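Local coordinates for aclacinomycin-N/aclacinomycin-A oxidase (Streptomyces galilaeus, PDB 2IPI), which carries out the last two steps of aclacinomycin biosynthesis, using bicovalently bound FAD and oxygen to oxidise the terminal sugar of the antibiotic, at residues Y133-T143 with E342-A350. Sequence-based numbering, arbitrary orientation.
Sequences YRALYLDWGVT and EPWLRATLA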
# COMPACT_ATOMS: atom_id res chain seq x y z
N TYR A 133 7.78 -10.34 -8.81
CA TYR A 133 7.57 -9.91 -10.18
C TYR A 133 8.50 -10.65 -11.15
O TYR A 133 8.05 -11.12 -12.21
CB TYR A 133 7.81 -8.40 -10.31
CG TYR A 133 6.70 -7.53 -9.74
CD1 TYR A 133 6.96 -6.35 -9.06
CD2 TYR A 133 5.37 -7.89 -9.89
CE1 TYR A 133 5.94 -5.57 -8.55
CE2 TYR A 133 4.33 -7.13 -9.39
CZ TYR A 133 4.62 -5.96 -8.72
OH TYR A 133 3.59 -5.20 -8.22
N ARG A 134 9.77 -10.74 -10.77
CA ARG A 134 10.75 -11.36 -11.67
C ARG A 134 10.51 -12.86 -11.77
O ARG A 134 10.45 -13.45 -12.85
CB ARG A 134 12.16 -10.99 -11.24
CG ARG A 134 12.67 -11.65 -9.98
CD ARG A 134 14.15 -11.36 -9.79
NE ARG A 134 14.80 -12.45 -9.05
CZ ARG A 134 14.90 -13.67 -9.54
NH1 ARG A 134 14.42 -13.95 -10.74
NH2 ARG A 134 15.49 -14.62 -8.83
N ALA A 135 10.33 -13.53 -10.62
CA ALA A 135 10.08 -14.96 -10.69
C ALA A 135 8.81 -15.31 -11.44
O ALA A 135 8.80 -16.20 -12.30
CB ALA A 135 10.07 -15.53 -9.27
N LEU A 136 7.69 -14.65 -11.15
CA LEU A 136 6.42 -15.02 -11.78
C LEU A 136 6.48 -14.83 -13.29
O LEU A 136 5.92 -15.55 -14.11
CB LEU A 136 5.30 -14.16 -11.20
CG LEU A 136 4.25 -14.80 -10.31
CD1 LEU A 136 4.72 -16.11 -9.71
CD2 LEU A 136 3.80 -13.82 -9.22
N TYR A 137 7.18 -13.75 -13.68
CA TYR A 137 7.15 -13.37 -15.09
C TYR A 137 7.98 -14.32 -15.95
O TYR A 137 7.49 -14.83 -16.96
CB TYR A 137 7.66 -11.94 -15.20
CG TYR A 137 7.76 -11.37 -16.59
CD1 TYR A 137 6.63 -11.14 -17.34
CD2 TYR A 137 9.01 -11.10 -17.12
CE1 TYR A 137 6.74 -10.62 -18.63
CE2 TYR A 137 9.14 -10.58 -18.40
CZ TYR A 137 7.99 -10.35 -19.13
OH TYR A 137 8.11 -9.83 -20.41
N LEU A 138 9.22 -14.55 -15.56
CA LEU A 138 10.19 -15.29 -16.35
C LEU A 138 9.76 -16.74 -16.50
O LEU A 138 9.94 -17.34 -17.56
CB LEU A 138 11.60 -15.20 -15.72
CG LEU A 138 12.18 -13.77 -15.64
CD1 LEU A 138 13.60 -13.78 -15.12
CD2 LEU A 138 12.10 -13.11 -17.01
N ASP A 139 9.18 -17.35 -15.46
CA ASP A 139 8.78 -18.74 -15.60
C ASP A 139 7.47 -18.91 -16.36
O ASP A 139 7.24 -19.91 -17.06
CB ASP A 139 8.71 -19.48 -14.28
CG ASP A 139 10.00 -19.70 -13.54
OD1 ASP A 139 11.09 -19.55 -14.12
OD2 ASP A 139 9.99 -20.04 -12.33
N TRP A 140 6.53 -17.97 -16.28
CA TRP A 140 5.18 -18.17 -16.80
C TRP A 140 4.64 -16.97 -17.57
O TRP A 140 3.57 -17.07 -18.17
CB TRP A 140 4.20 -18.50 -15.65
CG TRP A 140 4.63 -19.66 -14.82
CD1 TRP A 140 4.47 -20.99 -15.14
CD2 TRP A 140 5.28 -19.63 -13.54
NE1 TRP A 140 4.99 -21.78 -14.13
CE2 TRP A 140 5.49 -20.98 -13.14
CE3 TRP A 140 5.72 -18.63 -12.68
CZ2 TRP A 140 6.11 -21.32 -11.94
CZ3 TRP A 140 6.33 -18.97 -11.49
CH2 TRP A 140 6.53 -20.31 -11.12
N GLY A 141 5.28 -15.81 -17.59
CA GLY A 141 4.76 -14.68 -18.35
C GLY A 141 3.60 -13.97 -17.71
O GLY A 141 2.73 -13.29 -18.28
N VAL A 142 3.50 -14.10 -16.39
CA VAL A 142 2.31 -13.63 -15.69
C VAL A 142 2.70 -12.62 -14.61
O VAL A 142 3.90 -12.36 -14.48
CB VAL A 142 1.65 -14.91 -15.17
CG1 VAL A 142 0.43 -14.67 -14.34
CG2 VAL A 142 1.22 -15.80 -16.35
N THR A 143 1.77 -12.05 -13.85
CA THR A 143 2.05 -11.19 -12.70
C THR A 143 0.87 -11.10 -11.74
O THR A 143 -0.16 -11.70 -11.97
CB THR A 143 2.38 -9.75 -13.15
OG1 THR A 143 3.05 -9.76 -14.41
CG2 THR A 143 3.33 -9.10 -12.17
N GLU A 342 9.68 0.67 -22.97
CA GLU A 342 10.63 -0.25 -22.38
C GLU A 342 10.00 -1.61 -22.09
O GLU A 342 8.79 -1.74 -22.03
CB GLU A 342 11.18 0.40 -21.09
CG GLU A 342 12.25 1.44 -21.39
CD GLU A 342 13.67 0.93 -21.33
OE1 GLU A 342 14.08 -0.02 -22.02
OE2 GLU A 342 14.47 1.53 -20.58
N PRO A 343 10.82 -2.63 -21.94
CA PRO A 343 10.27 -3.94 -21.60
C PRO A 343 9.58 -3.88 -20.24
O PRO A 343 10.04 -3.21 -19.32
CB PRO A 343 11.50 -4.85 -21.55
CG PRO A 343 12.56 -4.11 -22.30
CD PRO A 343 12.28 -2.65 -22.07
N TRP A 344 8.44 -4.58 -20.16
CA TRP A 344 7.66 -4.55 -18.93
C TRP A 344 8.47 -4.86 -17.68
O TRP A 344 8.36 -4.13 -16.68
CB TRP A 344 6.45 -5.50 -19.02
CG TRP A 344 5.65 -5.40 -17.75
CD1 TRP A 344 4.75 -4.44 -17.38
CD2 TRP A 344 5.72 -6.33 -16.66
NE1 TRP A 344 4.24 -4.72 -16.14
CE2 TRP A 344 4.83 -5.87 -15.66
CE3 TRP A 344 6.46 -7.49 -16.45
CZ2 TRP A 344 4.66 -6.57 -14.46
CZ3 TRP A 344 6.30 -8.18 -15.27
CH2 TRP A 344 5.41 -7.71 -14.30
N LEU A 345 9.29 -5.91 -17.65
CA LEU A 345 10.00 -6.19 -16.40
C LEU A 345 11.04 -5.13 -16.08
O LEU A 345 11.17 -4.65 -14.96
CB LEU A 345 10.67 -7.58 -16.40
CG LEU A 345 11.31 -7.89 -15.03
CD1 LEU A 345 10.21 -8.15 -14.00
CD2 LEU A 345 12.27 -9.06 -15.09
N ARG A 346 11.79 -4.73 -17.10
CA ARG A 346 12.82 -3.70 -16.91
C ARG A 346 12.21 -2.44 -16.33
O ARG A 346 12.72 -1.89 -15.35
CB ARG A 346 13.50 -3.41 -18.25
CG ARG A 346 14.28 -2.11 -18.29
CD ARG A 346 15.47 -2.12 -19.22
NE ARG A 346 16.73 -1.84 -18.54
CZ ARG A 346 17.87 -1.47 -19.09
NH1 ARG A 346 18.00 -1.30 -20.41
NH2 ARG A 346 18.94 -1.26 -18.34
N ALA A 347 11.12 -1.99 -16.93
CA ALA A 347 10.47 -0.76 -16.48
C ALA A 347 9.98 -0.91 -15.03
O ALA A 347 10.13 -0.00 -14.21
CB ALA A 347 9.33 -0.41 -17.43
N THR A 348 9.42 -2.08 -14.76
CA THR A 348 8.89 -2.54 -13.50
C THR A 348 9.94 -2.58 -12.38
O THR A 348 9.58 -2.35 -11.22
CB THR A 348 8.30 -3.96 -13.65
OG1 THR A 348 7.28 -3.96 -14.66
CG2 THR A 348 7.64 -4.41 -12.35
N LEU A 349 11.18 -2.88 -12.69
CA LEU A 349 12.23 -3.12 -11.70
C LEU A 349 13.15 -1.92 -11.54
O LEU A 349 14.29 -2.02 -11.07
CB LEU A 349 13.08 -4.34 -12.08
CG LEU A 349 12.45 -5.72 -11.90
CD1 LEU A 349 13.38 -6.81 -12.39
CD2 LEU A 349 12.08 -5.95 -10.45
N ALA A 350 12.70 -0.73 -11.92
CA ALA A 350 13.49 0.46 -11.65
C ALA A 350 13.50 0.81 -10.17
O ALA A 350 12.47 1.09 -9.55
CB ALA A 350 12.96 1.65 -12.43
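Trp-344 and Tyr-137 form the aromatic part of the interface: the two side chains slide past each other in opposite directions, and CE3 of the indole six-membered ring lies over one face of the phenol ring. CE3 sits toward the rim of that face, while CZ3 comes within 3.6 Å of Tyr-137 CD1. The two rings meet obliquely, their centroids 5.1 Å apart and their planes inclined at 52°. Both rings leave their helices with CG anti to the backbone N (chi1 178° for Tyr-137, -178° for Trp-344), a setting that sends them into the gap between the backbones. The side chains of Thr-143 and Trp-344 approach each other from opposite directions, and both OG1 and CG2 of the threonine pack close to Trp-344 CH2, OG1 at 3.1 Å.

The contact joins the two halves of this FAD-linked oxidase. Helix 129-140 belongs to the PCMH-type FAD-binding region; the short helix 344-348 follows edge strand 336-342 of the seven-stranded antiparallel sheet beside which the substrate lies. Helices 133-140 and 344-348 run almost exactly antiparallel, their axes 10.8 Å apart, a separation spanned by large side chains.

Apolar contacts of Leu-345 and Thr-348 extend the interface. Leu-345 places CB 3.9 Å from Tyr-137 CE2, while its CD1 reaches the backbone one turn earlier in that helix, 4.0 Å from Arg-134 CA. Thr-348 crosses Tyr-133 at about a right angle, methyl CG2 being 3.9 Å from ring atom CD1.

No hydrogen bond links the segments. The hydroxyl of Tyr-133 bonds instead to the carbonyl oxygen of Gly-147, on the FAD side of the interface, where the tyrosine side chain is about 7 Å from the cofactor.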